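Long-range contacts in aclacinomycin oxidoreductase (AknOx) (Streptomyces galilaeus, PDB 2IPI), which oxidises the terminal sugar of aclacinomycin N to give aclacinomycin A and then aclacinomycin Y, using a bicovalently bound FAD and molecular oxygen: residues A[87-91]-A[150-154]; A[147-151]-A[348-353]; A[154-159]-A[224-228]. One frame throughout, in Å; residues are numbered along the deposited sequence.

Contact 1: A[87-91]-A[150-154]. With FAD (flavin-adenine dinucleotide), chain F.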
loop_
_atom_site.group_PDB
_atom_site.type_symbol
_atom_site.label_atom_id
_atom_site.label_comp_id
_atom_site.label_asym_id
_atom_site.label_seq_id
_atom_site.Cartn_x
_atom_site.Cartn_y
_atom_site.Cartn_z
ATOM N N GLY A 87 6.968 -4.418 9.460
ATOM C CA GLY A 87 7.208 -5.177 8.247
ATOM C C GLY A 87 8.439 -4.827 7.447
ATOM O O GLY A 87 8.900 -5.661 6.659
ATOM N N GLY A 88 8.976 -3.610 7.577
ATOM C CA GLY A 88 10.161 -3.227 6.830
ATOM C C GLY A 88 9.933 -3.025 5.347
ATOM O O GLY A 88 10.911 -3.077 4.580
ATOM N N HIS A 89 8.716 -2.782 4.865
ATOM C CA HIS A 89 8.569 -2.610 3.410
ATOM C C HIS A 89 8.537 -1.153 2.965
ATOM O O HIS A 89 8.342 -0.898 1.765
ATOM C CB HIS A 89 7.345 -3.351 2.854
ATOM C CG HIS A 89 7.677 -4.776 2.500
ATOM N ND1 HIS A 89 7.911 -5.242 1.215
ATOM C CD2 HIS A 89 7.825 -5.847 3.314
ATOM C CE1 HIS A 89 8.180 -6.534 1.262
ATOM N NE2 HIS A 89 8.131 -6.920 2.529
ATOM N N CYS A 90 8.747 -0.204 3.863
ATOM C CA CYS A 90 8.805 1.210 3.526
ATOM C C CYS A 90 9.612 1.533 2.269
ATOM O O CYS A 90 10.838 1.411 2.279
ATOM C CB CYS A 90 9.429 1.989 4.697
ATOM S SG CYS A 90 8.865 3.719 4.699
ATOM N N PHE A 91 8.953 1.934 1.182
ATOM C CA PHE A 91 9.701 2.140 -0.076
ATOM C C PHE A 91 10.785 3.203 0.039
ATOM O O PHE A 91 11.771 3.186 -0.696
ATOM C CB PHE A 91 8.744 2.549 -1.206
ATOM C CG PHE A 91 7.895 1.399 -1.732
ATOM C CD1 PHE A 91 6.535 1.552 -1.907
ATOM C CD2 PHE A 91 8.515 0.199 -2.044
ATOM C CE1 PHE A 91 5.769 0.502 -2.386
ATOM C CE2 PHE A 91 7.757 -0.862 -2.506
ATOM C CZ PHE A 91 6.391 -0.693 -2.681
ATOM N N PRO A 150 2.912 -11.196 0.538
ATOM C CA PRO A 150 2.733 -11.946 1.787
ATOM C C PRO A 150 3.674 -11.535 2.918
ATOM O O PRO A 150 3.322 -11.733 4.094
ATOM C CB PRO A 150 3.062 -13.394 1.396
ATOM C CG PRO A 150 3.020 -13.433 -0.094
ATOM C CD PRO A 150 3.452 -12.056 -0.525
ATOM N N GLN A 151 4.842 -11.004 2.595
ATOM C CA GLN A 151 5.855 -10.580 3.545
ATOM C C GLN A 151 5.644 -9.141 4.008
ATOM O O GLN A 151 6.416 -8.634 4.825
ATOM C CB GLN A 151 7.271 -10.690 2.958
ATOM C CG GLN A 151 8.362 -10.859 4.013
ATOM C CD GLN A 151 9.658 -10.138 3.706
ATOM O OE1 GLN A 151 9.681 -9.014 3.195
ATOM N NE2 GLN A 151 10.799 -10.757 4.013
ATOM N N VAL A 152 4.629 -8.462 3.489
ATOM C CA VAL A 152 4.335 -7.090 3.900
ATOM C C VAL A 152 3.879 -7.046 5.351
ATOM O O VAL A 152 3.206 -7.955 5.853
ATOM C CB VAL A 152 3.261 -6.448 3.007
ATOM C CG1 VAL A 152 2.817 -5.105 3.581
ATOM C CG2 VAL A 152 3.773 -6.222 1.589
ATOM N N GLY A 153 4.228 -5.998 6.109
ATOM C CA GLY A 153 3.784 -5.929 7.494
ATOM C C GLY A 153 2.401 -5.333 7.657
ATOM O O GLY A 153 2.059 -4.374 6.967
ATOM N N VAL A 154 1.590 -5.838 8.575
ATOM C CA VAL A 154 0.317 -5.238 8.956
ATOM C C VAL A 154 0.448 -3.835 9.554
ATOM O O VAL A 154 -0.385 -2.978 9.259
ATOM C CB VAL A 154 -0.392 -6.122 9.997
ATOM C CG1 VAL A 154 -1.542 -5.423 10.695
ATOM C CG2 VAL A 154 -0.901 -7.380 9.290
HETATM P PA FAD F . 7.560 -0.637 7.744
HETATM O O1A FAD F . 8.730 -0.136 7.137
HETATM O O2A FAD F . 7.861 -1.331 8.995
HETATM O O5B FAD F . 6.512 0.510 7.991
HETATM C C5B FAD F . 6.158 1.412 7.021
HETATM C C4B FAD F . 5.676 2.712 7.659
HETATM O O4B FAD F . 4.790 2.409 8.701
HETATM C C3B FAD F . 6.833 3.465 8.341
HETATM O O3B FAD F . 6.571 4.820 8.393
HETATM C C2B FAD F . 6.815 2.915 9.757
HETATM O O2B FAD F . 7.402 3.738 10.729
HETATM C C1B FAD F . 5.324 2.727 9.937
HETATM N N9A FAD F . 4.971 1.761 10.996
HETATM C C8A FAD F . 5.408 0.501 11.116
HETATM N N7A FAD F . 4.864 -0.075 12.178
HETATM C C5A FAD F . 4.089 0.837 12.763
HETATM C C6A FAD F . 3.281 0.804 13.893
HETATM N N6A FAD F . 3.162 -0.299 14.527
HETATM N N1A FAD F . 2.591 1.879 14.235
HETATM C C2A FAD F . 2.672 2.952 13.482
HETATM N N3A FAD F . 3.416 3.016 12.393
HETATM C C4A FAD F . 4.129 1.990 12.038
HETATM N N1 FAD F . 0.579 -1.752 -0.418
HETATM C C2 FAD F . -0.738 -1.867 -0.796
HETATM O O2 FAD F . -1.557 -1.114 -0.492
HETATM N N3 FAD F . -1.090 -2.937 -1.573
HETATM C C4 FAD F . -0.171 -3.890 -1.977
HETATM O O4 FAD F . -0.554 -4.854 -2.577
HETATM C C4X FAD F . 1.160 -3.770 -1.570
HETATM N N5 FAD F . 2.116 -4.662 -1.959
HETATM C C5X FAD F . 3.393 -4.583 -1.509
HETATM C C6 FAD F . 4.329 -5.563 -1.847
HETATM C C7 FAD F . 5.622 -5.433 -1.430
HETATM C C7M FAD F . 6.539 -6.573 -1.731
HETATM C C8 FAD F . 6.001 -4.383 -0.588
HETATM C C8M FAD F . 7.341 -4.435 0.111
HETATM C C9 FAD F . 5.044 -3.449 -0.262
HETATM C C9A FAD F . 3.754 -3.496 -0.726
HETATM N N10 FAD F . 2.824 -2.528 -0.397
HETATM C C10 FAD F . 1.524 -2.686 -0.777
HETATM C "C1'" FAD F . 3.237 -1.128 -0.077
HETATM C "C2'" FAD F . 3.496 -0.829 1.400
HETATM O "O2'" FAD F . 4.814 -0.685 1.817
HETATM C "C3'" FAD F . 2.796 -1.767 2.355
HETATM O "O3'" FAD F . 1.421 -1.810 2.129
HETATM C "C4'" FAD F . 3.277 -1.301 3.763
HETATM O "O4'" FAD F . 3.717 -0.005 3.838
HETATM C "C5'" FAD F . 4.333 -2.097 4.493
HETATM O "O5'" FAD F . 4.437 -1.672 5.810
HETATM P P FAD F . 5.516 -2.387 6.684
HETATM O O1P FAD F . 5.050 -2.572 8.011
HETATM O O2P FAD F . 5.858 -3.581 6.042
HETATM O O3P FAD F . 6.837 -1.518 6.639
HETATM O O HOH W 1 8.414 -8.093 6.890
#
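Gly87 lies against Gly153, CA to CA 3.6 Å. A CB on either glycine would clash with the other segment. Gly87 N donates to FAD O1P (3.0 Å), and one water donates to both Gly87 O (2.5 Å) and Gln151 O (2.9 Å). Gly88 has positive phi and sends its N to FAD O2A (2.9 Å). At His89 the backbone N reaches FAD O3P (2.9 Å) and O2P (3.2 Å). Gly153 N meets the same FAD O2P at 2.9 Å, so both loops grip one phosphate. The His89 ring is bonded through ND1 to FAD C8M (1.5 Å). His89 NE2 donates to Gln151 OE1 (2.7 Å), and Val152 CG2 sits over the His89 ring face, 4.2 Å from the centroid, as a CH-pi contact. Cys90 N donates to FAD O1A (3.3 Å). Phe91 CE1 is 3.8 Å from FAD C1' of the ribityl chain, and Phe91 touches the bound aclacinomycin-type ligand. This is the pyrophosphate loop of a PCMH-type FAD-binding domain, with the histidyl half of the bicovalent link.

Contact 2: A[147-151]-A[348-353]; sequences GVCPQ and TLANKF. With FAD (flavin-adenine dinucleotide), chain F.
Phe353 and Pro150 carry most of this contact, with Val148 next. The loop between helices 129-140 and 154-157, in the PCMH-type FAD-binding domain, here meets the loop between helix 344-348 and strand 360-368 of the seven-stranded sheet. Both segments are irregular. Residues 348-353 leave a helix at Leu349, and Asn351 centres an inverse gamma turn. The CA-CA distances are 6.2 Å for Pro150-Leu349, 7.1 Å for Cys149-Phe353 and 7.6 Å for Val148-Thr348.

Phe353, at phi/psi -126/42, points its CB toward 147-151; chi1 -39° and chi2 82° lay one ring face over Cys149. Cys149 CA and SG each lie 4.2 Å from the Phe353 ring centroid, 21° off the normal, giving a CH-pi and a sulfur-aromatic contact. Val148, a t rotamer, meets the ring edge, with CG1 3.3 Å from Phe353 CZ. Pro150 also points across: Pro150 CD is 3.3 Å from Phe353 CE1, and Pro150 CG is 3.6 Å from Ala350 O.

Cys149 is extended (phi/psi -73/126), and with chi1 -38° Cys149 SG is bonded to FAD C6 at 1.7 Å. Val148 N donates to FAD O4 at 2.9 Å. Cys149 also touches the bound aclacinomycin-type ligand, and the Val148 side chain is about 6 Å from that of catalytic Tyr397. The arrangement is the 6-S-cysteinyl site of a bicovalent flavoenzyme, with a phenylalanine packed against the thioether.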
loop_
_atom_site.group_PDB
_atom_site.type_symbol
_atom_site.label_atom_id
_atom_site.label_comp_id
_atom_site.label_asym_id
_atom_site.label_seq_id
_atom_site.Cartn_x
_atom_site.Cartn_y
_atom_site.Cartn_z
ATOM N N GLY A 147 -3.333 -5.999 1.019
ATOM C CA GLY A 147 -2.385 -6.045 -0.076
ATOM C C GLY A 147 -2.117 -7.434 -0.639
ATOM O O GLY A 147 -2.671 -8.427 -0.165
ATOM N N VAL A 148 -1.261 -7.466 -1.653
ATOM C CA VAL A 148 -0.808 -8.685 -2.297
ATOM C C VAL A 148 0.404 -9.306 -1.625
ATOM O O VAL A 148 0.449 -10.524 -1.396
ATOM C CB VAL A 148 -0.423 -8.432 -3.774
ATOM C CG1 VAL A 148 -0.310 -9.755 -4.510
ATOM C CG2 VAL A 148 -1.429 -7.522 -4.446
ATOM N N CYS A 149 1.446 -8.543 -1.307
ATOM C CA CYS A 149 2.688 -9.243 -0.936
ATOM C C CYS A 149 2.622 -9.900 0.441
ATOM O O CYS A 149 2.295 -9.237 1.432
ATOM C CB CYS A 149 3.867 -8.270 -1.051
ATOM S SG CYS A 149 3.782 -7.111 -2.441
ATOM N N PRO A 150 2.912 -11.196 0.538
ATOM C CA PRO A 150 2.733 -11.946 1.787
ATOM C C PRO A 150 3.674 -11.535 2.918
ATOM O O PRO A 150 3.322 -11.733 4.094
ATOM C CB PRO A 150 3.062 -13.394 1.396
ATOM C CG PRO A 150 3.020 -13.433 -0.094
ATOM C CD PRO A 150 3.452 -12.056 -0.525
ATOM N N GLN A 151 4.842 -11.004 2.595
ATOM C CA GLN A 151 5.855 -10.580 3.545
ATOM C C GLN A 151 5.644 -9.141 4.008
ATOM O O GLN A 151 6.416 -8.634 4.825
ATOM C CB GLN A 151 7.271 -10.690 2.958
ATOM C CG GLN A 151 8.362 -10.859 4.013
ATOM C CD GLN A 151 9.658 -10.138 3.706
ATOM O OE1 GLN A 151 9.681 -9.014 3.195
ATOM N NE2 GLN A 151 10.799 -10.757 4.013
ATOM N N THR A 348 -3.074 -17.106 -2.984
ATOM C CA THR A 348 -2.856 -15.970 -2.117
ATOM C C THR A 348 -1.465 -15.946 -1.483
ATOM O O THR A 348 -0.929 -14.851 -1.265
ATOM C CB THR A 348 -3.901 -15.960 -0.974
ATOM O OG1 THR A 348 -5.229 -15.933 -1.518
ATOM C CG2 THR A 348 -3.748 -14.708 -0.122
ATOM N N LEU A 349 -0.890 -17.097 -1.182
ATOM C CA LEU A 349 0.351 -17.202 -0.426
ATOM C C LEU A 349 1.547 -17.481 -1.330
ATOM O O LEU A 349 2.595 -17.975 -0.891
ATOM C CB LEU A 349 0.269 -18.309 0.625
ATOM C CG LEU A 349 -0.589 -18.039 1.863
ATOM C CD1 LEU A 349 -0.631 -19.257 2.766
ATOM C CD2 LEU A 349 -0.050 -16.843 2.627
ATOM N N ALA A 350 1.452 -17.177 -2.614
ATOM C CA ALA A 350 2.620 -17.292 -3.477
ATOM C C ALA A 350 3.651 -16.214 -3.179
ATOM O O ALA A 350 3.404 -15.010 -3.309
ATOM C CB ALA A 350 2.217 -17.204 -4.944
ATOM N N ASN A 351 4.869 -16.625 -2.809
ATOM C CA ASN A 351 5.957 -15.646 -2.726
ATOM C C ASN A 351 6.539 -15.392 -4.119
ATOM O O ASN A 351 7.720 -15.627 -4.381
ATOM C CB ASN A 351 7.045 -16.101 -1.765
ATOM C CG ASN A 351 7.590 -17.491 -1.982
ATOM O OD1 ASN A 351 8.316 -18.027 -1.141
ATOM N ND2 ASN A 351 7.264 -18.115 -3.107
ATOM N N LYS A 352 5.681 -14.934 -5.042
ATOM C CA LYS A 352 6.172 -14.591 -6.370
ATOM C C LYS A 352 6.569 -13.120 -6.447
ATOM O O LYS A 352 6.309 -12.435 -7.434
ATOM C CB LYS A 352 5.115 -14.905 -7.429
ATOM N N PHE A 353 7.211 -12.626 -5.381
ATOM C CA PHE A 353 7.780 -11.281 -5.389
ATOM C C PHE A 353 9.261 -11.335 -5.002
ATOM O O PHE A 353 9.762 -10.513 -4.253
ATOM C CB PHE A 353 7.015 -10.355 -4.455
ATOM C CG PHE A 353 5.509 -10.577 -4.489
ATOM C CD1 PHE A 353 4.917 -11.587 -3.747
ATOM C CD2 PHE A 353 4.718 -9.766 -5.282
ATOM C CE1 PHE A 353 3.546 -11.773 -3.806
ATOM C CE2 PHE A 353 3.348 -9.946 -5.322
ATOM C CZ PHE A 353 2.757 -10.949 -4.581
HETATM P PA FAD F . 7.560 -0.637 7.744
HETATM O O1A FAD F . 8.730 -0.136 7.137
HETATM O O2A FAD F . 7.861 -1.331 8.995
HETATM O O5B FAD F . 6.512 0.510 7.991
HETATM C C5B FAD F . 6.158 1.412 7.021
HETATM C C4B FAD F . 5.676 2.712 7.659
HETATM O O4B FAD F . 4.790 2.409 8.701
HETATM C C3B FAD F . 6.833 3.465 8.341
HETATM O O3B FAD F . 6.571 4.820 8.393
HETATM C C2B FAD F . 6.815 2.915 9.757
HETATM O O2B FAD F . 7.402 3.738 10.729
HETATM C C1B FAD F . 5.324 2.727 9.937
HETATM N N9A FAD F . 4.971 1.761 10.996
HETATM C C8A FAD F . 5.408 0.501 11.116
HETATM N N7A FAD F . 4.864 -0.075 12.178
HETATM C C5A FAD F . 4.089 0.837 12.763
HETATM C C6A FAD F . 3.281 0.804 13.893
HETATM N N6A FAD F . 3.162 -0.299 14.527
HETATM N N1A FAD F . 2.591 1.879 14.235
HETATM C C2A FAD F . 2.672 2.952 13.482
HETATM N N3A FAD F . 3.416 3.016 12.393
HETATM C C4A FAD F . 4.129 1.990 12.038
HETATM N N1 FAD F . 0.579 -1.752 -0.418
HETATM C C2 FAD F . -0.738 -1.867 -0.796
HETATM O O2 FAD F . -1.557 -1.114 -0.492
HETATM N N3 FAD F . -1.090 -2.937 -1.573
HETATM C C4 FAD F . -0.171 -3.890 -1.977
HETATM O O4 FAD F . -0.554 -4.854 -2.577
HETATM C C4X FAD F . 1.160 -3.770 -1.570
HETATM N N5 FAD F . 2.116 -4.662 -1.959
HETATM C C5X FAD F . 3.393 -4.583 -1.509
HETATM C C6 FAD F . 4.329 -5.563 -1.847
HETATM C C7 FAD F . 5.622 -5.433 -1.430
HETATM C C7M FAD F . 6.539 -6.573 -1.731
HETATM C C8 FAD F . 6.001 -4.383 -0.588
HETATM C C8M FAD F . 7.341 -4.435 0.111
HETATM C C9 FAD F . 5.044 -3.449 -0.262
HETATM C C9A FAD F . 3.754 -3.496 -0.726
HETATM N N10 FAD F . 2.824 -2.528 -0.397
HETATM C C10 FAD F . 1.524 -2.686 -0.777
HETATM C "C1'" FAD F . 3.237 -1.128 -0.077
HETATM C "C2'" FAD F . 3.496 -0.829 1.400
HETATM O "O2'" FAD F . 4.814 -0.685 1.817
HETATM C "C3'" FAD F . 2.796 -1.767 2.355
HETATM O "O3'" FAD F . 1.421 -1.810 2.129
HETATM C "C4'" FAD F . 3.277 -1.301 3.763
HETATM O "O4'" FAD F . 3.717 -0.005 3.838
HETATM C "C5'" FAD F . 4.333 -2.097 4.493
HETATM O "O5'" FAD F . 4.437 -1.672 5.810
HETATM P P FAD F . 5.516 -2.387 6.684
HETATM O O1P FAD F . 5.050 -2.572 8.011
HETATM O O2P FAD F . 5.858 -3.581 6.042
HETATM O O3P FAD F . 6.837 -1.518 6.639
#

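Contact 3: A[154-159]-A[224-228]; sequences VGGHVL and RYWFR. With FAD (flavin-adenine dinucleotide), chain F.
Residues 154-157 form a short, weakly bonded helical turn, with Val158 N to Val154 O at 3.0 Å. Residues 224-227 are extended strand. The backbones stay apart: the nearest CA pair, Gly155 and Arg224, is 8.6 Å. Side chains of the strand bridge the gap.

One hydrogen bond joins the segments. Tyr225, chi1 -68° and chi2 90°, points toward the turn, and its OH donates to Gly155 O at 2.8 Å.

Most of the apolar contacts are on this tyrosine. Val158 CB lies over one face of its ring, and Val158 CG1 is 4.0 Å from Tyr225 CE2. Val154 CG1 is 3.8 Å from Tyr225 CD1. Both valines have chi1 in t. Leu159 CG packs 3.3 Å from Tyr225 OH. Phe227, two residues on and with chi1 -66°, lies on the same side of the strand as Tyr225. Phe227 CZ is 3.9 Å from Val158 CG1, which meets the ring edge.

The cofactor is bound by the turn. Gly156 N donates to FAD O1P (3.1 Å), and FAD O4' donates to Gly156 O (3.2 Å). A CB on Gly156 would clash with FAD O4B. With chi1 172°, His157 ND1 and FAD O3' are hydrogen-bonded at 2.5 Å.

Strand 221-227 runs between strands 120-123 and 177-185 in an antiparallel sheet of the PCMH-type domain. Tyr225 and Phe227 also touch Val123 and Leu177 of these neighbours, while Val154 packs on helix 129-140.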
loop_
_atom_site.group_PDB
_atom_site.type_symbol
_atom_site.label_atom_id
_atom_site.label_comp_id
_atom_site.label_asym_id
_atom_site.label_seq_id
_atom_site.Cartn_x
_atom_site.Cartn_y
_atom_site.Cartn_z
ATOM N N VAL A 154 1.590 -5.838 8.575
ATOM C CA VAL A 154 0.317 -5.238 8.956
ATOM C C VAL A 154 0.448 -3.835 9.554
ATOM O O VAL A 154 -0.385 -2.978 9.259
ATOM C CB VAL A 154 -0.392 -6.122 9.997
ATOM C CG1 VAL A 154 -1.542 -5.423 10.695
ATOM C CG2 VAL A 154 -0.901 -7.380 9.290
ATOM N N GLY A 155 1.452 -3.652 10.381
ATOM C CA GLY A 155 1.771 -2.428 11.087
ATOM C C GLY A 155 1.776 -1.168 10.271
ATOM O O GLY A 155 1.134 -0.164 10.614
ATOM N N GLY A 156 2.519 -1.156 9.152
ATOM C CA GLY A 156 2.568 0.101 8.402
ATOM C C GLY A 156 1.772 0.001 7.113
ATOM O O GLY A 156 1.844 0.921 6.287
ATOM N N HIS A 157 1.039 -1.099 6.968
ATOM C CA HIS A 157 0.193 -1.374 5.821
ATOM C C HIS A 157 -1.235 -0.942 6.081
ATOM O O HIS A 157 -1.891 -0.332 5.223
ATOM C CB HIS A 157 0.231 -2.868 5.479
ATOM C CG HIS A 157 -0.745 -3.306 4.434
ATOM N ND1 HIS A 157 -0.493 -3.164 3.085
ATOM C CD2 HIS A 157 -1.962 -3.896 4.523
ATOM C CE1 HIS A 157 -1.511 -3.643 2.396
ATOM N NE2 HIS A 157 -2.423 -4.090 3.244
ATOM N N VAL A 158 -1.773 -1.258 7.274
ATOM C CA VAL A 158 -3.205 -0.976 7.396
ATOM C C VAL A 158 -3.494 0.496 7.664
ATOM O O VAL A 158 -4.435 1.085 7.121
ATOM C CB VAL A 158 -3.830 -1.849 8.502
ATOM C CG1 VAL A 158 -5.233 -1.370 8.797
ATOM C CG2 VAL A 158 -3.820 -3.328 8.122
ATOM N N LEU A 159 -2.710 1.173 8.493
ATOM C CA LEU A 159 -3.038 2.557 8.850
ATOM C C LEU A 159 -2.909 3.551 7.699
ATOM O O LEU A 159 -3.355 4.701 7.832
ATOM C CB LEU A 159 -2.190 3.012 10.039
ATOM C CG LEU A 159 -0.701 2.736 10.138
ATOM C CD1 LEU A 159 -0.017 2.428 8.816
ATOM C CD2 LEU A 159 0.007 3.933 10.799
ATOM N N ARG A 224 -1.898 -3.112 18.392
ATOM C CA ARG A 224 -2.953 -4.052 18.049
ATOM C C ARG A 224 -4.084 -3.401 17.260
ATOM O O ARG A 224 -4.554 -2.309 17.585
ATOM C CB ARG A 224 -3.568 -4.694 19.306
ATOM C CG ARG A 224 -4.632 -5.722 18.936
ATOM C CD ARG A 224 -5.158 -6.436 20.164
ATOM N NE ARG A 224 -4.106 -7.195 20.810
ATOM C CZ ARG A 224 -3.802 -7.333 22.081
ATOM N NH1 ARG A 224 -4.517 -6.715 23.008
ATOM N NH2 ARG A 224 -2.772 -8.104 22.419
ATOM N N TYR A 225 -4.555 -4.067 16.212
ATOM C CA TYR A 225 -5.643 -3.598 15.390
ATOM C C TYR A 225 -6.866 -4.508 15.558
ATOM O O TYR A 225 -6.586 -5.692 15.757
ATOM C CB TYR A 225 -5.288 -3.637 13.898
ATOM C CG TYR A 225 -4.245 -2.717 13.349
ATOM C CD1 TYR A 225 -2.901 -3.058 13.286
ATOM C CD2 TYR A 225 -4.628 -1.463 12.867
ATOM C CE1 TYR A 225 -1.961 -2.185 12.773
ATOM C CE2 TYR A 225 -3.683 -0.591 12.357
ATOM C CZ TYR A 225 -2.362 -0.951 12.308
ATOM O OH TYR A 225 -1.435 -0.066 11.782
ATOM N N TRP A 226 -8.051 -3.972 15.445
ATOM C CA TRP A 226 -9.318 -4.685 15.540
ATOM C C TRP A 226 -10.134 -4.578 14.268
ATOM O O TRP A 226 -10.355 -3.472 13.782
ATOM C CB TRP A 226 -10.139 -4.263 16.778
ATOM C CG TRP A 226 -9.481 -4.649 18.082
ATOM C CD1 TRP A 226 -8.557 -3.874 18.735
ATOM C CD2 TRP A 226 -9.650 -5.814 18.904
ATOM N NE1 TRP A 226 -8.148 -4.496 19.886
ATOM C CE2 TRP A 226 -8.800 -5.696 20.019
ATOM C CE3 TRP A 226 -10.420 -6.972 18.804
ATOM C CZ2 TRP A 226 -8.702 -6.656 21.022
ATOM C CZ3 TRP A 226 -10.329 -7.931 19.800
ATOM C CH2 TRP A 226 -9.474 -7.784 20.906
ATOM N N PHE A 227 -10.563 -5.721 13.727
ATOM C CA PHE A 227 -11.375 -5.709 12.515
ATOM C C PHE A 227 -12.768 -6.306 12.682
ATOM O O PHE A 227 -12.936 -7.343 13.308
ATOM C CB PHE A 227 -10.676 -6.506 11.378
ATOM C CG PHE A 227 -9.398 -5.773 10.982
ATOM C CD1 PHE A 227 -8.190 -6.136 11.544
ATOM C CD2 PHE A 227 -9.467 -4.727 10.071
ATOM C CE1 PHE A 227 -7.024 -5.444 11.236
ATOM C CE2 PHE A 227 -8.299 -4.043 9.757
ATOM C CZ PHE A 227 -7.097 -4.402 10.326
ATOM N N ARG A 228 -13.718 -5.621 12.061
ATOM C CA ARG A 228 -15.091 -6.030 11.919
ATOM C C ARG A 228 -15.752 -5.200 10.828
ATOM O O ARG A 228 -15.640 -3.969 10.849
ATOM C CB ARG A 228 -15.837 -5.846 13.242
ATOM C CG ARG A 228 -17.019 -6.775 13.441
ATOM C CD ARG A 228 -18.316 -5.999 13.543
ATOM N NE ARG A 228 -18.461 -5.364 14.849
ATOM C CZ ARG A 228 -18.075 -4.146 15.188
ATOM N NH1 ARG A 228 -17.476 -3.353 14.297
ATOM N NH2 ARG A 228 -18.276 -3.691 16.423
HETATM P PA FAD F . 7.560 -0.637 7.744
HETATM O O1A FAD F . 8.730 -0.136 7.137
HETATM O O2A FAD F . 7.861 -1.331 8.995
HETATM O O5B FAD F . 6.512 0.510 7.991
HETATM C C5B FAD F . 6.158 1.412 7.021
HETATM C C4B FAD F . 5.676 2.712 7.659
HETATM O O4B FAD F . 4.790 2.409 8.701
HETATM C C3B FAD F . 6.833 3.465 8.341
HETATM O O3B FAD F . 6.571 4.820 8.393
HETATM C C2B FAD F . 6.815 2.915 9.757
HETATM O O2B FAD F . 7.402 3.738 10.729
HETATM C C1B FAD F . 5.324 2.727 9.937
HETATM N N9A FAD F . 4.971 1.761 10.996
HETATM C C8A FAD F . 5.408 0.501 11.116
HETATM N N7A FAD F . 4.864 -0.075 12.178
HETATM C C5A FAD F . 4.089 0.837 12.763
HETATM C C6A FAD F . 3.281 0.804 13.893
HETATM N N6A FAD F . 3.162 -0.299 14.527
HETATM N N1A FAD F . 2.591 1.879 14.235
HETATM C C2A FAD F . 2.672 2.952 13.482
HETATM N N3A FAD F . 3.416 3.016 12.393
HETATM C C4A FAD F . 4.129 1.990 12.038
HETATM N N1 FAD F . 0.579 -1.752 -0.418
HETATM C C2 FAD F . -0.738 -1.867 -0.796
HETATM O O2 FAD F . -1.557 -1.114 -0.492
HETATM N N3 FAD F . -1.090 -2.937 -1.573
HETATM C C4 FAD F . -0.171 -3.890 -1.977
HETATM O O4 FAD F . -0.554 -4.854 -2.577
HETATM C C4X FAD F . 1.160 -3.770 -1.570
HETATM N N5 FAD F . 2.116 -4.662 -1.959
HETATM C C5X FAD F . 3.393 -4.583 -1.509
HETATM C C6 FAD F . 4.329 -5.563 -1.847
HETATM C C7 FAD F . 5.622 -5.433 -1.430
HETATM C C7M FAD F . 6.539 -6.573 -1.731
HETATM C C8 FAD F . 6.001 -4.383 -0.588
HETATM C C8M FAD F . 7.341 -4.435 0.111
HETATM C C9 FAD F . 5.044 -3.449 -0.262
HETATM C C9A FAD F . 3.754 -3.496 -0.726
HETATM N N10 FAD F . 2.824 -2.528 -0.397
HETATM C C10 FAD F . 1.524 -2.686 -0.777
HETATM C "C1'" FAD F . 3.237 -1.128 -0.077
HETATM C "C2'" FAD F . 3.496 -0.829 1.400
HETATM O "O2'" FAD F . 4.814 -0.685 1.817
HETATM C "C3'" FAD F . 2.796 -1.767 2.355
HETATM O "O3'" FAD F . 1.421 -1.810 2.129
HETATM C "C4'" FAD F . 3.277 -1.301 3.763
HETATM O "O4'" FAD F . 3.717 -0.005 3.838
HETATM C "C5'" FAD F . 4.333 -2.097 4.493
HETATM O "O5'" FAD F . 4.437 -1.672 5.810
HETATM P P FAD F . 5.516 -2.387 6.684
HETATM O O1P FAD F . 5.050 -2.572 8.011
HETATM O O2P FAD F . 5.858 -3.581 6.042
HETATM O O3P FAD F . 6.837 -1.518 6.639
#

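How the contacts relate
All three contacts touch the same FAD. Contacts 1 and 2 hold the two covalent anchors, His89 and Cys149; the centres of the two contacts are 11 Å apart. They share Pro150 and Gln151, and residues 149-153 run from the cysteinyl link to the pyrophosphate. Contact 3 starts at the shared Val154 and sets the turn that follows, 154-159, against strand 221-227. His157 joins it to the others: Val152 CG1 is 3.9 Å from His157 ND1, and Gly147 N is 3.1 Å from His157 NE2. Contacts 1 and 2 reach the bound aclacinomycin-type ligand through Phe91 and Cys149. Contact 3 is more remote, with the Val158 side chain about 14 Å from that ligand.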